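Local coordinates for protein Rubredoxin\:oxygen oxidoreductase (Desulfovibrio gigas, PDB 1E5D) that catalyses the four-electron reduction of one oxygen molecule to two water molecules, using a diiron centre and flavin mononucleotide, at residues N253-I257 with F277-T283; D260-T266 with G310-H314; H294-M298 with T325-I329; P334-G340 with F364-A368; P367-V371 with M388-I392. One frame throughout, in Å; residues are numbered along the deposited sequence.

Interaction 1 (N253-I257 with F277-T283); sequences NKVVI and FRDEGCT
Two backbone hydrogen bonds join Lys-254 and Thr-283 as a parallel beta bridge. Thr-283 N donates to Asn-253 O at 3.0 Å. Val-255 N then donates to Thr-283 O at 2.7 Å, and this bond is nearly straight, at 173°. Both bonds thus bracket Lys-254, whose CA also makes a CA-H...O contact with Thr-283 O. The side chains of Lys-254 and Thr-283 lie on one face of the sheet. The amine of Lys-254 turns to Asp-303 and Glu-300, with which it forms salt bridges.

Apolar contacts fill the other face. Val-255 sets both methyls against one face of the Phe-277 ring. Its CG1 stands over the ring centre, 3.9 Å from the centroid and 11° off the normal, a CH-pi contact. With CG1 anti to the backbone N (chi1 180°), CG2 is left to reach Phe-277 CD1 at 3.8 Å and Cys-282 CB at 3.9 Å. Ile-257 CD1 approaches the same ring obliquely, 4.2 Å from Phe-277 CD2.

The turn between helix and strand is a Schellman motif. Cys-282 N bonds to Phe-277 O, and Gly-281 N bonds to Arg-278 O. Gly-281, with positive phi, is its C-prime residue. The motif ends the helix and turns the chain back toward the sheet.

The contact closes the first beta-alpha-beta unit of the flavodoxin-like domain. Strand 254-259 lies between strands 283-288 and 306-310. Phe-277 also packs on Val-284, on Ile-308 and on Ile-392 of helix 379-400, and so fills the layer between sheet and helices.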
# COMPACT_ATOMS: atom_id res chain seq x y z
N ASN A 253 -27.87 -1.66 -4.23
CA ASN A 253 -27.81 -0.36 -4.88
C ASN A 253 -26.67 0.49 -4.36
O ASN A 253 -26.70 1.72 -4.45
CB ASN A 253 -29.14 0.37 -4.63
CG ASN A 253 -29.54 1.26 -5.79
OD1 ASN A 253 -29.02 1.10 -6.89
ND2 ASN A 253 -30.46 2.17 -5.52
N LYS A 254 -25.65 -0.15 -3.81
CA LYS A 254 -24.51 0.52 -3.20
C LYS A 254 -23.34 0.59 -4.17
O LYS A 254 -22.94 -0.39 -4.80
CB LYS A 254 -24.11 -0.21 -1.92
CG LYS A 254 -23.06 0.49 -1.08
CD LYS A 254 -22.92 -0.22 0.26
CE LYS A 254 -21.49 -0.20 0.77
NZ LYS A 254 -21.30 -1.24 1.82
N VAL A 255 -22.78 1.79 -4.27
CA VAL A 255 -21.62 2.00 -5.12
C VAL A 255 -20.46 2.45 -4.24
O VAL A 255 -20.57 3.38 -3.45
CB VAL A 255 -21.90 3.01 -6.24
CG1 VAL A 255 -20.68 3.23 -7.13
CG2 VAL A 255 -23.07 2.57 -7.11
N VAL A 256 -19.34 1.76 -4.35
CA VAL A 256 -18.10 2.06 -3.69
C VAL A 256 -17.13 2.62 -4.74
O VAL A 256 -16.77 1.95 -5.71
CB VAL A 256 -17.43 0.83 -3.05
CG1 VAL A 256 -15.99 1.16 -2.66
CG2 VAL A 256 -18.22 0.33 -1.86
N ILE A 257 -16.74 3.86 -4.54
CA ILE A 257 -15.73 4.49 -5.38
C ILE A 257 -14.43 4.61 -4.60
O ILE A 257 -14.37 5.21 -3.52
CB ILE A 257 -16.19 5.89 -5.82
CG1 ILE A 257 -17.48 5.91 -6.63
CG2 ILE A 257 -15.06 6.60 -6.56
CD1 ILE A 257 -18.18 7.26 -6.64
N PHE A 277 -24.02 9.26 -8.98
CA PHE A 277 -24.57 7.97 -8.57
C PHE A 277 -25.72 8.19 -7.59
O PHE A 277 -26.75 7.52 -7.62
CB PHE A 277 -23.50 7.07 -7.98
CG PHE A 277 -22.73 6.26 -9.01
CD1 PHE A 277 -23.39 5.30 -9.78
CD2 PHE A 277 -21.38 6.45 -9.20
CE1 PHE A 277 -22.69 4.56 -10.72
CE2 PHE A 277 -20.68 5.71 -10.14
CZ PHE A 277 -21.34 4.76 -10.90
N ARG A 278 -25.49 9.17 -6.71
CA ARG A 278 -26.57 9.49 -5.76
C ARG A 278 -27.82 9.87 -6.55
O ARG A 278 -28.91 9.36 -6.29
CB ARG A 278 -26.11 10.58 -4.80
CG ARG A 278 -27.18 11.23 -3.94
CD ARG A 278 -26.74 12.61 -3.45
NE ARG A 278 -26.50 13.51 -4.57
CZ ARG A 278 -27.19 14.60 -4.89
NH1 ARG A 278 -28.24 14.98 -4.17
NH2 ARG A 278 -26.84 15.31 -5.96
N ASP A 279 -27.61 10.74 -7.54
CA ASP A 279 -28.67 11.23 -8.41
C ASP A 279 -29.46 10.07 -9.02
O ASP A 279 -30.68 10.17 -9.16
CB ASP A 279 -28.11 12.09 -9.54
CG ASP A 279 -28.22 13.58 -9.25
OD1 ASP A 279 -29.13 13.98 -8.49
OD2 ASP A 279 -27.38 14.34 -9.78
N GLU A 280 -28.75 9.01 -9.36
CA GLU A 280 -29.36 7.79 -9.88
C GLU A 280 -29.98 6.95 -8.78
O GLU A 280 -30.35 5.79 -9.00
CB GLU A 280 -28.32 6.97 -10.64
CG GLU A 280 -27.74 7.69 -11.85
CD GLU A 280 -28.81 8.14 -12.83
OE1 GLU A 280 -29.57 7.26 -13.30
OE2 GLU A 280 -28.88 9.35 -13.13
N GLY A 281 -30.09 7.51 -7.58
CA GLY A 281 -30.63 6.77 -6.46
C GLY A 281 -29.74 5.66 -5.93
O GLY A 281 -30.22 4.66 -5.40
N CYS A 282 -28.43 5.81 -6.04
CA CYS A 282 -27.55 4.84 -5.41
C CYS A 282 -27.06 5.34 -4.06
O CYS A 282 -27.05 6.54 -3.80
CB CYS A 282 -26.33 4.55 -6.28
SG CYS A 282 -26.75 3.91 -7.91
N THR A 283 -26.65 4.43 -3.18
CA THR A 283 -25.92 4.82 -1.98
C THR A 283 -24.44 4.82 -2.37
O THR A 283 -23.98 3.89 -3.04
CB THR A 283 -26.05 3.91 -0.76
OG1 THR A 283 -27.33 3.28 -0.68
CG2 THR A 283 -25.90 4.77 0.49

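Interaction 2 (D260-T266 with G310-H314); sequences DSMWHST and GSPTH. With FMN (flavin mononucleotide), chain C.
Asp-260 N donates to Gly-310 O at 3.3 Å, where two neighbouring strands of the flavodoxin-like sheet run into FMN-binding loops. Asp-260 OD1 accepts a hydrogen bond from Ser-261 N and forms a salt bridge with Lys-290. Ser-261 turns to the phosphate: OG is anti to the backbone N (chi1 -180°) and donates to FMN O1P at 2.7 Å. Met-262 N donates to FMN O2P. Its side chain reaches the other loop. There CE meets Pro-312 CG at 3.9 Å, while SD lies 3.8 Å from His-314 CD2, oblique to the imidazole. Trp-263 N gives FMN O2P a nearly straight bond of 2.8 Å. Its NE1 is hydrogen-bonded to Glu-81 of the second subunit, a diiron-site residue, so the FMN loop of one subunit meets the diiron centre of the other. Ser-265 N binds FMN O3P at 2.6 Å. Thr-266 OG1 donates to FMN O1P, and CG2 packs against the backbone of Gly-310 and Ser-311. Thr-313 O accepts a hydrogen bond from FMN O2'. N-H groups and hydroxyls of loop 261-264 and the first turn of helix 265-279 thus hold the phosphate. No lysine or arginine of the two loops takes part. The helix N-terminus probably helps to offset the charge.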
# COMPACT_ATOMS: atom_id res chain seq x y z
N ASP A 260 -7.00 7.11 -5.62
CA ASP A 260 -5.93 7.89 -5.04
C ASP A 260 -5.59 8.98 -6.05
O ASP A 260 -6.05 8.94 -7.20
CB ASP A 260 -4.73 7.05 -4.67
CG ASP A 260 -3.85 7.73 -3.63
OD1 ASP A 260 -4.16 8.89 -3.26
OD2 ASP A 260 -2.86 7.12 -3.19
N SER A 261 -4.82 9.97 -5.63
CA SER A 261 -4.59 11.13 -6.50
C SER A 261 -3.40 11.93 -6.01
O SER A 261 -3.11 11.91 -4.81
CB SER A 261 -5.86 11.98 -6.52
OG SER A 261 -5.69 13.11 -7.36
N MET A 262 -2.71 12.63 -6.90
CA MET A 262 -1.61 13.47 -6.41
C MET A 262 -2.04 14.93 -6.41
O MET A 262 -1.83 15.62 -5.41
CB MET A 262 -0.33 13.28 -7.22
CG MET A 262 0.06 11.82 -7.36
SD MET A 262 1.30 11.52 -8.62
CE MET A 262 0.27 11.36 -10.08
N TRP A 263 -2.63 15.38 -7.51
CA TRP A 263 -2.97 16.79 -7.68
C TRP A 263 -4.47 17.03 -7.77
O TRP A 263 -4.96 18.04 -8.26
CB TRP A 263 -2.24 17.37 -8.92
CG TRP A 263 -0.78 17.52 -8.59
CD1 TRP A 263 0.26 16.73 -9.00
CD2 TRP A 263 -0.22 18.54 -7.75
NE1 TRP A 263 1.44 17.21 -8.46
CE2 TRP A 263 1.17 18.32 -7.70
CE3 TRP A 263 -0.76 19.62 -7.04
CZ2 TRP A 263 2.03 19.13 -6.97
CZ3 TRP A 263 0.09 20.42 -6.32
CH2 TRP A 263 1.47 20.18 -6.29
N HIS A 264 -5.23 16.07 -7.26
CA HIS A 264 -6.66 16.21 -7.06
C HIS A 264 -7.53 16.15 -8.29
O HIS A 264 -8.74 16.30 -8.13
CB HIS A 264 -6.94 17.56 -6.33
CG HIS A 264 -6.22 17.48 -5.02
ND1 HIS A 264 -6.61 16.60 -4.03
CD2 HIS A 264 -5.13 18.13 -4.57
CE1 HIS A 264 -5.80 16.73 -3.00
NE2 HIS A 264 -4.89 17.65 -3.30
N SER A 265 -6.99 15.95 -9.49
CA SER A 265 -7.96 15.91 -10.60
C SER A 265 -8.71 14.59 -10.55
O SER A 265 -9.93 14.53 -10.77
CB SER A 265 -7.28 16.10 -11.95
OG SER A 265 -6.71 17.39 -12.08
N THR A 266 -8.01 13.50 -10.23
CA THR A 266 -8.74 12.24 -10.11
C THR A 266 -9.72 12.34 -8.95
O THR A 266 -10.77 11.69 -8.91
CB THR A 266 -7.79 11.05 -9.92
OG1 THR A 266 -6.89 11.00 -11.04
CG2 THR A 266 -8.56 9.73 -9.91
N GLY A 310 -10.41 4.74 -9.31
CA GLY A 310 -9.81 5.87 -10.01
C GLY A 310 -8.35 5.98 -9.64
O GLY A 310 -7.99 5.84 -8.47
N SER A 311 -7.51 6.23 -10.63
CA SER A 311 -6.12 6.57 -10.38
C SER A 311 -5.57 7.41 -11.52
O SER A 311 -5.87 7.20 -12.69
CB SER A 311 -5.26 5.32 -10.20
OG SER A 311 -3.89 5.68 -10.16
N PRO A 312 -4.74 8.38 -11.17
CA PRO A 312 -4.03 9.11 -12.21
C PRO A 312 -2.94 8.21 -12.77
O PRO A 312 -2.59 7.19 -12.17
CB PRO A 312 -3.42 10.28 -11.45
CG PRO A 312 -3.24 9.77 -10.06
CD PRO A 312 -4.42 8.85 -9.82
N THR A 313 -2.36 8.54 -13.92
CA THR A 313 -1.23 7.70 -14.34
C THR A 313 0.05 8.13 -13.63
O THR A 313 0.50 9.27 -13.70
CB THR A 313 -1.02 7.76 -15.86
OG1 THR A 313 -2.22 7.27 -16.47
CG2 THR A 313 0.12 6.85 -16.26
N HIS A 314 0.65 7.19 -12.92
CA HIS A 314 1.90 7.49 -12.24
C HIS A 314 2.98 6.56 -12.80
O HIS A 314 2.85 5.35 -12.62
CB HIS A 314 1.76 7.32 -10.73
CG HIS A 314 3.01 7.63 -9.96
ND1 HIS A 314 3.76 6.68 -9.31
CD2 HIS A 314 3.64 8.81 -9.74
CE1 HIS A 314 4.79 7.25 -8.73
NE2 HIS A 314 4.75 8.55 -8.97
N1 FMN C . 1.17 11.09 -16.68
C2 FMN C . 1.34 10.22 -17.67
O2 FMN C . 0.75 10.30 -18.71
N3 FMN C . 2.24 9.12 -17.55
C4 FMN C . 3.22 9.14 -16.58
O4 FMN C . 3.95 8.16 -16.49
C4A FMN C . 3.07 10.12 -15.51
N5 FMN C . 3.74 9.98 -14.35
C5A FMN C . 3.79 11.10 -13.54
C6 FMN C . 4.59 11.03 -12.38
C7 FMN C . 4.50 11.98 -11.39
C7M FMN C . 5.14 11.73 -10.05
C8 FMN C . 3.54 13.06 -11.52
C8M FMN C . 3.58 14.23 -10.57
C9 FMN C . 2.89 13.24 -12.75
C9A FMN C . 2.86 12.17 -13.65
N10 FMN C . 1.93 12.09 -14.73
C10 FMN C . 2.06 11.16 -15.67
C1' FMN C . 0.99 13.22 -14.90
C2' FMN C . -0.26 13.04 -14.00
O2' FMN C . -0.95 11.85 -14.37
C3' FMN C . -1.13 14.26 -14.27
O3' FMN C . -0.56 15.33 -13.53
C4' FMN C . -2.57 14.03 -13.79
O4' FMN C . -3.35 15.21 -14.03
C5' FMN C . -2.50 13.71 -12.31
O5' FMN C . -3.96 13.49 -11.77
P FMN C . -4.30 13.75 -10.31
O1P FMN C . -5.58 12.95 -10.03
O2P FMN C . -3.23 13.47 -9.46
O3P FMN C . -4.59 15.16 -10.12

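Interaction 3 (H294-M298 with T325-I329); sequences HSQIM and TLQYI
His-294 lays its CD2 over the centre of the Tyr-328 ring, 3.2 Å above the plane, where helices 294-302 and 320-331 pack side by side in the flavodoxin-like domain. The axes of the two short segments come within 9.5 Å, with a crossing angle of -54°. The rings are tilted by 48°, with centroids 4.3 Å apart, so the pair is oblique. Chi1 of 49° places His-294 CG between the backbone N and the carbonyl carbon, and this swings the imidazole across the phenol. Met-298 CB meets the ring edge in its plane, 3.9 Å from Tyr-328 CE2. Ser-295 CA lies near the same carbon. Beside the rings, Ile-297 carries the packing on toward the sheet. Its CD1 lies 3.8 Å from Thr-325 CG2, and its CG2 lies 4.2 Å from Ile-329 CD1.

Further out, Phe-258 of strand 254-259 packs under Ile-297, Thr-325 and Ile-329. Tyr-321 of the second subunit meets the His-294 ring edge-to-face. Polar partners from the lactamase-like part of the chain fix the two rings and join the domains: His-294 NE2 is hydrogen-bonded to Tyr-26 O, and Tyr-328 OH to Asn-196 OD1.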
# COMPACT_ATOMS: atom_id res chain seq x y z
N HIS A 294 -7.09 -0.97 3.12
CA HIS A 294 -7.64 -1.88 2.11
C HIS A 294 -8.73 -2.77 2.71
O HIS A 294 -9.71 -3.13 2.07
CB HIS A 294 -6.56 -2.74 1.47
CG HIS A 294 -5.59 -3.44 2.34
ND1 HIS A 294 -4.32 -2.95 2.56
CD2 HIS A 294 -5.66 -4.60 3.03
CE1 HIS A 294 -3.66 -3.77 3.36
NE2 HIS A 294 -4.45 -4.78 3.67
N SER A 295 -8.58 -3.14 3.99
CA SER A 295 -9.59 -4.03 4.55
C SER A 295 -10.92 -3.30 4.65
O SER A 295 -11.97 -3.92 4.44
CB SER A 295 -9.13 -4.58 5.89
OG SER A 295 -8.93 -3.55 6.84
N GLN A 296 -10.89 -2.01 4.94
CA GLN A 296 -12.08 -1.18 5.05
C GLN A 296 -12.83 -1.09 3.73
O GLN A 296 -14.04 -1.23 3.65
CB GLN A 296 -11.74 0.26 5.44
CG GLN A 296 -12.15 0.68 6.84
CD GLN A 296 -10.93 1.15 7.62
OE1 GLN A 296 -10.71 2.34 7.83
NE2 GLN A 296 -10.11 0.18 8.02
N ILE A 297 -12.05 -0.83 2.68
CA ILE A 297 -12.69 -0.73 1.37
C ILE A 297 -13.38 -2.05 1.06
O ILE A 297 -14.49 -2.10 0.54
CB ILE A 297 -11.66 -0.34 0.30
CG1 ILE A 297 -11.18 1.10 0.46
CG2 ILE A 297 -12.21 -0.59 -1.10
CD1 ILE A 297 -9.78 1.37 -0.04
N MET A 298 -12.69 -3.13 1.42
CA MET A 298 -13.25 -4.46 1.14
C MET A 298 -14.58 -4.64 1.86
O MET A 298 -15.54 -5.16 1.31
CB MET A 298 -12.27 -5.55 1.56
CG MET A 298 -12.78 -6.96 1.32
SD MET A 298 -13.04 -7.28 -0.44
CE MET A 298 -14.28 -8.57 -0.35
N THR A 325 -4.44 -2.09 -2.97
CA THR A 325 -5.83 -2.36 -2.64
C THR A 325 -6.49 -3.30 -3.63
O THR A 325 -7.27 -4.18 -3.28
CB THR A 325 -6.61 -1.03 -2.60
OG1 THR A 325 -5.99 -0.23 -1.58
CG2 THR A 325 -8.07 -1.24 -2.21
N LEU A 326 -6.18 -3.10 -4.91
CA LEU A 326 -6.74 -4.02 -5.91
C LEU A 326 -6.17 -5.41 -5.70
O LEU A 326 -6.90 -6.40 -5.78
CB LEU A 326 -6.47 -3.51 -7.32
CG LEU A 326 -7.36 -2.34 -7.74
CD1 LEU A 326 -6.79 -1.67 -8.98
CD2 LEU A 326 -8.78 -2.83 -7.97
N GLN A 327 -4.88 -5.50 -5.40
CA GLN A 327 -4.28 -6.80 -5.11
C GLN A 327 -5.06 -7.49 -3.98
O GLN A 327 -5.46 -8.63 -4.09
CB GLN A 327 -2.81 -6.72 -4.72
CG GLN A 327 -2.15 -8.09 -4.54
CD GLN A 327 -2.27 -8.92 -5.81
OE1 GLN A 327 -1.66 -8.55 -6.83
NE2 GLN A 327 -3.04 -10.00 -5.77
N TYR A 328 -5.25 -6.74 -2.90
CA TYR A 328 -5.97 -7.28 -1.75
C TYR A 328 -7.34 -7.79 -2.20
O TYR A 328 -7.74 -8.90 -1.89
CB TYR A 328 -6.15 -6.22 -0.68
CG TYR A 328 -6.78 -6.70 0.60
CD1 TYR A 328 -6.04 -7.49 1.48
CD2 TYR A 328 -8.08 -6.37 0.96
CE1 TYR A 328 -6.59 -7.93 2.66
CE2 TYR A 328 -8.63 -6.82 2.15
CZ TYR A 328 -7.89 -7.60 3.00
OH TYR A 328 -8.41 -8.06 4.18
N ILE A 329 -8.02 -6.92 -2.94
CA ILE A 329 -9.40 -7.22 -3.32
C ILE A 329 -9.48 -8.41 -4.26
O ILE A 329 -10.32 -9.30 -4.08
CB ILE A 329 -10.07 -6.00 -3.96
CG1 ILE A 329 -10.18 -4.81 -3.00
CG2 ILE A 329 -11.43 -6.38 -4.51
CD1 ILE A 329 -10.82 -3.61 -3.68

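Interaction 4 (P334-G340 with F364-A368)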
# COMPACT_ATOMS: atom_id res chain seq x y z
N PRO A 334 -14.29 -11.06 -4.77
CA PRO A 334 -15.67 -10.57 -4.71
C PRO A 334 -16.43 -10.92 -5.99
O PRO A 334 -15.89 -10.85 -7.09
CB PRO A 334 -15.50 -9.05 -4.60
CG PRO A 334 -14.15 -8.78 -5.15
CD PRO A 334 -13.30 -9.97 -4.75
N GLN A 335 -17.69 -11.31 -5.84
CA GLN A 335 -18.52 -11.78 -6.94
C GLN A 335 -19.67 -10.83 -7.24
O GLN A 335 -20.05 -10.01 -6.41
CB GLN A 335 -19.12 -13.15 -6.62
CG GLN A 335 -18.13 -14.23 -6.23
CD GLN A 335 -17.26 -14.65 -7.40
OE1 GLN A 335 -16.05 -14.38 -7.44
NE2 GLN A 335 -17.86 -15.32 -8.38
N ASN A 336 -20.26 -10.96 -8.43
CA ASN A 336 -21.48 -10.26 -8.79
C ASN A 336 -21.37 -8.75 -8.58
O ASN A 336 -22.17 -8.12 -7.90
CB ASN A 336 -22.69 -10.78 -8.02
CG ASN A 336 -22.69 -12.28 -7.79
OD1 ASN A 336 -22.72 -13.10 -8.70
ND2 ASN A 336 -22.65 -12.62 -6.50
N LYS A 337 -20.35 -8.19 -9.21
CA LYS A 337 -20.09 -6.77 -9.09
C LYS A 337 -19.95 -6.13 -10.46
O LYS A 337 -19.44 -6.75 -11.39
CB LYS A 337 -18.80 -6.53 -8.29
CG LYS A 337 -19.07 -6.01 -6.89
CD LYS A 337 -18.68 -7.03 -5.83
CE LYS A 337 -19.92 -7.53 -5.12
NZ LYS A 337 -20.02 -7.15 -3.70
N ILE A 338 -20.41 -4.89 -10.57
CA ILE A 338 -20.17 -4.12 -11.79
C ILE A 338 -18.96 -3.22 -11.57
O ILE A 338 -18.89 -2.50 -10.57
CB ILE A 338 -21.39 -3.28 -12.19
CG1 ILE A 338 -22.57 -4.11 -12.70
CG2 ILE A 338 -20.99 -2.21 -13.20
CD1 ILE A 338 -23.90 -3.40 -12.55
N GLY A 339 -18.02 -3.26 -12.50
CA GLY A 339 -16.82 -2.46 -12.43
C GLY A 339 -16.95 -1.15 -13.19
O GLY A 339 -17.84 -0.97 -14.01
N GLY A 340 -16.03 -0.25 -12.89
CA GLY A 340 -15.87 1.07 -13.44
C GLY A 340 -14.45 1.57 -13.23
O GLY A 340 -13.78 1.14 -12.29
N PHE A 364 -15.41 -8.69 -13.18
CA PHE A 364 -16.37 -7.61 -13.01
C PHE A 364 -17.03 -7.24 -14.33
O PHE A 364 -16.39 -7.34 -15.38
CB PHE A 364 -15.67 -6.38 -12.40
CG PHE A 364 -15.35 -6.53 -10.92
CD1 PHE A 364 -15.28 -7.78 -10.33
CD2 PHE A 364 -15.13 -5.42 -10.13
CE1 PHE A 364 -15.00 -7.92 -8.99
CE2 PHE A 364 -14.84 -5.55 -8.79
CZ PHE A 364 -14.77 -6.80 -8.21
N ASP A 365 -18.28 -6.81 -14.29
CA ASP A 365 -18.95 -6.33 -15.50
C ASP A 365 -18.65 -4.85 -15.73
O ASP A 365 -18.84 -4.02 -14.84
CB ASP A 365 -20.45 -6.58 -15.44
CG ASP A 365 -20.84 -8.04 -15.39
OD1 ASP A 365 -19.97 -8.94 -15.44
OD2 ASP A 365 -22.06 -8.32 -15.29
N MET A 366 -18.17 -4.51 -16.92
CA MET A 366 -17.79 -3.19 -17.35
C MET A 366 -18.69 -2.64 -18.44
O MET A 366 -18.31 -2.51 -19.60
CB MET A 366 -16.35 -3.19 -17.87
CG MET A 366 -15.37 -3.95 -16.99
SD MET A 366 -14.53 -2.91 -15.80
CE MET A 366 -14.31 -1.39 -16.70
N PRO A 367 -19.91 -2.29 -18.08
CA PRO A 367 -20.86 -1.79 -19.09
C PRO A 367 -20.39 -0.48 -19.69
O PRO A 367 -20.65 -0.13 -20.85
CB PRO A 367 -22.13 -1.57 -18.27
CG PRO A 367 -21.67 -1.39 -16.87
CD PRO A 367 -20.48 -2.30 -16.73
N ALA A 368 -19.66 0.31 -18.90
CA ALA A 368 -19.23 1.61 -19.42
C ALA A 368 -17.72 1.66 -19.61
O ALA A 368 -16.92 1.08 -18.89
CB ALA A 368 -19.71 2.70 -18.49
O HOH W 1 -18.16 -0.09 -16.57
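Asp-365 O accepts the hydrogen of Gly-339 N at 2.6 Å, the shorter of two backbone bonds in a single beta bridge between Ile-338 and Asp-365. The other runs from Asp-365 N to Lys-337 O at 3.1 Å. It is nearly straight, at 168°, and lies in the carbonyl plane. The bridge ties the loop before strand 371-374 to the start of strand 338-345, its neighbour in the parallel sheet of the flavodoxin-like domain.

The Phe-364 ring is the main apolar group. Lys-337 CB sits over the centre of one face, 4.0 Å from the centroid, as a CH-pi contact. Pro-334 CG comes in at the ring edge, in plane, 3.7 Å from Phe-364 CZ. The amine of Lys-337 leads away from the ring and is hydrogen-bonded to Ile-301 O and Ala-304 O. Met-366 lies on the same side as Phe-364, and both pack on Leu-359 of helix 350-361. Its bent chain brings SD to 4.0 Å from Gly-339 C. Gly-339 has no side chain, so SD and Phe-364 CB can both pack close to its backbone.

On the face under helix 379-400, Ile-338 CG2 touches Pro-367 CD at 3.6 Å. Asp-365 forms a salt bridge with Lys-399 of that helix. Further along, a water joins the two backbones: it donates to Gly-339 O at 2.7 Å and accepts from Ala-368 N at 2.8 Å.

Interaction 5 (P367-V371 with M388-I392)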
# COMPACT_ATOMS: atom_id res chain seq x y z
N PRO A 367 -19.91 -2.29 -18.08
CA PRO A 367 -20.86 -1.79 -19.09
C PRO A 367 -20.39 -0.48 -19.69
O PRO A 367 -20.65 -0.13 -20.85
CB PRO A 367 -22.13 -1.57 -18.27
CG PRO A 367 -21.67 -1.39 -16.87
CD PRO A 367 -20.48 -2.30 -16.73
N ALA A 368 -19.66 0.31 -18.90
CA ALA A 368 -19.23 1.61 -19.42
C ALA A 368 -17.72 1.66 -19.61
O ALA A 368 -16.92 1.08 -18.89
CB ALA A 368 -19.71 2.70 -18.49
N THR A 369 -17.34 2.39 -20.65
CA THR A 369 -15.96 2.65 -21.01
C THR A 369 -15.32 3.56 -19.97
O THR A 369 -15.97 4.51 -19.54
CB THR A 369 -15.87 3.33 -22.39
OG1 THR A 369 -17.19 3.42 -22.96
CG2 THR A 369 -15.04 2.50 -23.35
N PRO A 370 -14.10 3.28 -19.55
CA PRO A 370 -13.42 4.16 -18.59
C PRO A 370 -13.30 5.58 -19.13
O PRO A 370 -12.99 5.78 -20.30
CB PRO A 370 -12.02 3.54 -18.45
CG PRO A 370 -12.26 2.10 -18.75
CD PRO A 370 -13.26 2.12 -19.89
N VAL A 371 -13.56 6.53 -18.23
CA VAL A 371 -13.35 7.94 -18.50
C VAL A 371 -11.94 8.34 -18.11
O VAL A 371 -11.50 8.22 -16.96
CB VAL A 371 -14.38 8.81 -17.76
CG1 VAL A 371 -14.10 10.29 -17.98
CG2 VAL A 371 -15.79 8.44 -18.20
N MET A 388 -21.11 8.16 -17.54
CA MET A 388 -20.54 6.90 -17.05
C MET A 388 -21.32 6.37 -15.86
O MET A 388 -21.72 5.20 -15.84
CB MET A 388 -19.07 7.10 -16.68
CG MET A 388 -18.29 5.80 -16.54
SD MET A 388 -16.74 6.00 -15.64
CE MET A 388 -15.99 4.40 -15.94
N ALA A 389 -21.56 7.23 -14.88
CA ALA A 389 -22.36 6.92 -13.70
C ALA A 389 -23.75 6.43 -14.07
O ALA A 389 -24.31 5.54 -13.43
CB ALA A 389 -22.48 8.14 -12.81
N GLN A 390 -24.32 7.02 -15.12
CA GLN A 390 -25.66 6.62 -15.54
C GLN A 390 -25.66 5.25 -16.19
O GLN A 390 -26.54 4.43 -15.93
CB GLN A 390 -26.24 7.67 -16.50
CG GLN A 390 -27.09 8.68 -15.73
CD GLN A 390 -27.36 9.92 -16.55
OE1 GLN A 390 -27.14 9.93 -17.76
NE2 GLN A 390 -27.84 10.96 -15.88
N THR A 391 -24.67 4.97 -17.03
CA THR A 391 -24.57 3.64 -17.62
C THR A 391 -24.47 2.56 -16.55
O THR A 391 -25.26 1.61 -16.49
CB THR A 391 -23.35 3.55 -18.54
OG1 THR A 391 -23.50 4.55 -19.57
CG2 THR A 391 -23.24 2.20 -19.23
N ILE A 392 -23.47 2.70 -15.67
CA ILE A 392 -23.28 1.70 -14.63
C ILE A 392 -24.52 1.57 -13.75
O ILE A 392 -25.01 0.47 -13.49
CB ILE A 392 -22.03 2.03 -13.79
CG1 ILE A 392 -20.72 1.82 -14.54
CG2 ILE A 392 -22.04 1.25 -12.48
CD1 ILE A 392 -19.55 2.62 -14.03
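Ala-368 CB packs into the surface of helix 379-400, between Met-388, Thr-391 and Ile-392. In this flavodoxin-like alpha/beta fold, the helix follows the last strand of the parallel sheet and packs back on the loop that leads into that strand. The two segments share no hydrogen bond; they meet through side-chain packing.

The aliphatic contacts centre on Thr-391 and Ile-392. Thr-391 turns its methyl to the loop: CG2 is anti to the backbone N (chi1 -59° for OG1) and lies 3.6 Å from Ala-368 CB. Its hydroxyl turns back to the helix and bonds to Thr-387 O. Ile-392 CG1 reaches Ala-368 CB at 4.2 Å and also meets Pro-367 CG. Beyond the loop, Ile-392 packs on Ile-338 of strand 338-345, which joins this contact to the sheet.

Met-388 makes the remaining contacts. Its chain is fully extended and runs antiparallel alongside the Val-371 side chain. CG lies 3.9 Å from Ala-368 CB, and SD lies 3.7 Å from Val-371 CG2. Val-371 opens edge strand 371-374, and its backbone is bonded to Gly-343 of strand 338-345; the thioether packs beside it. The terminal methyl also meets the loop backbone: Met-388 CE touches Thr-369 O at 3.6 Å and Pro-370 CA at 3.7 Å.

How the interactions relate
All five contacts lie in the flavodoxin-like domain and pack on or next to its parallel sheet. Interactions 1 and 2 cross along the chain and use opposite ends of helix 265-279, with centres about 21 Å apart. Interactions 2 and 3, centres about 18 Å apart, both touch the second subunit. Interactions 3 and 4 follow each other along helix 320-331 and strand 338-345. Interactions 4 and 5 share Pro-367 and Ala-368, with centres about 11 Å apart. Ile-392 of interaction 5 packs on Phe-277 of interaction 1 and Ile-338 of interaction 4. Interactions 1, 4 and 5 thus form one core away from the cofactor, while 2 and 3 lie toward FMN and the subunit interface.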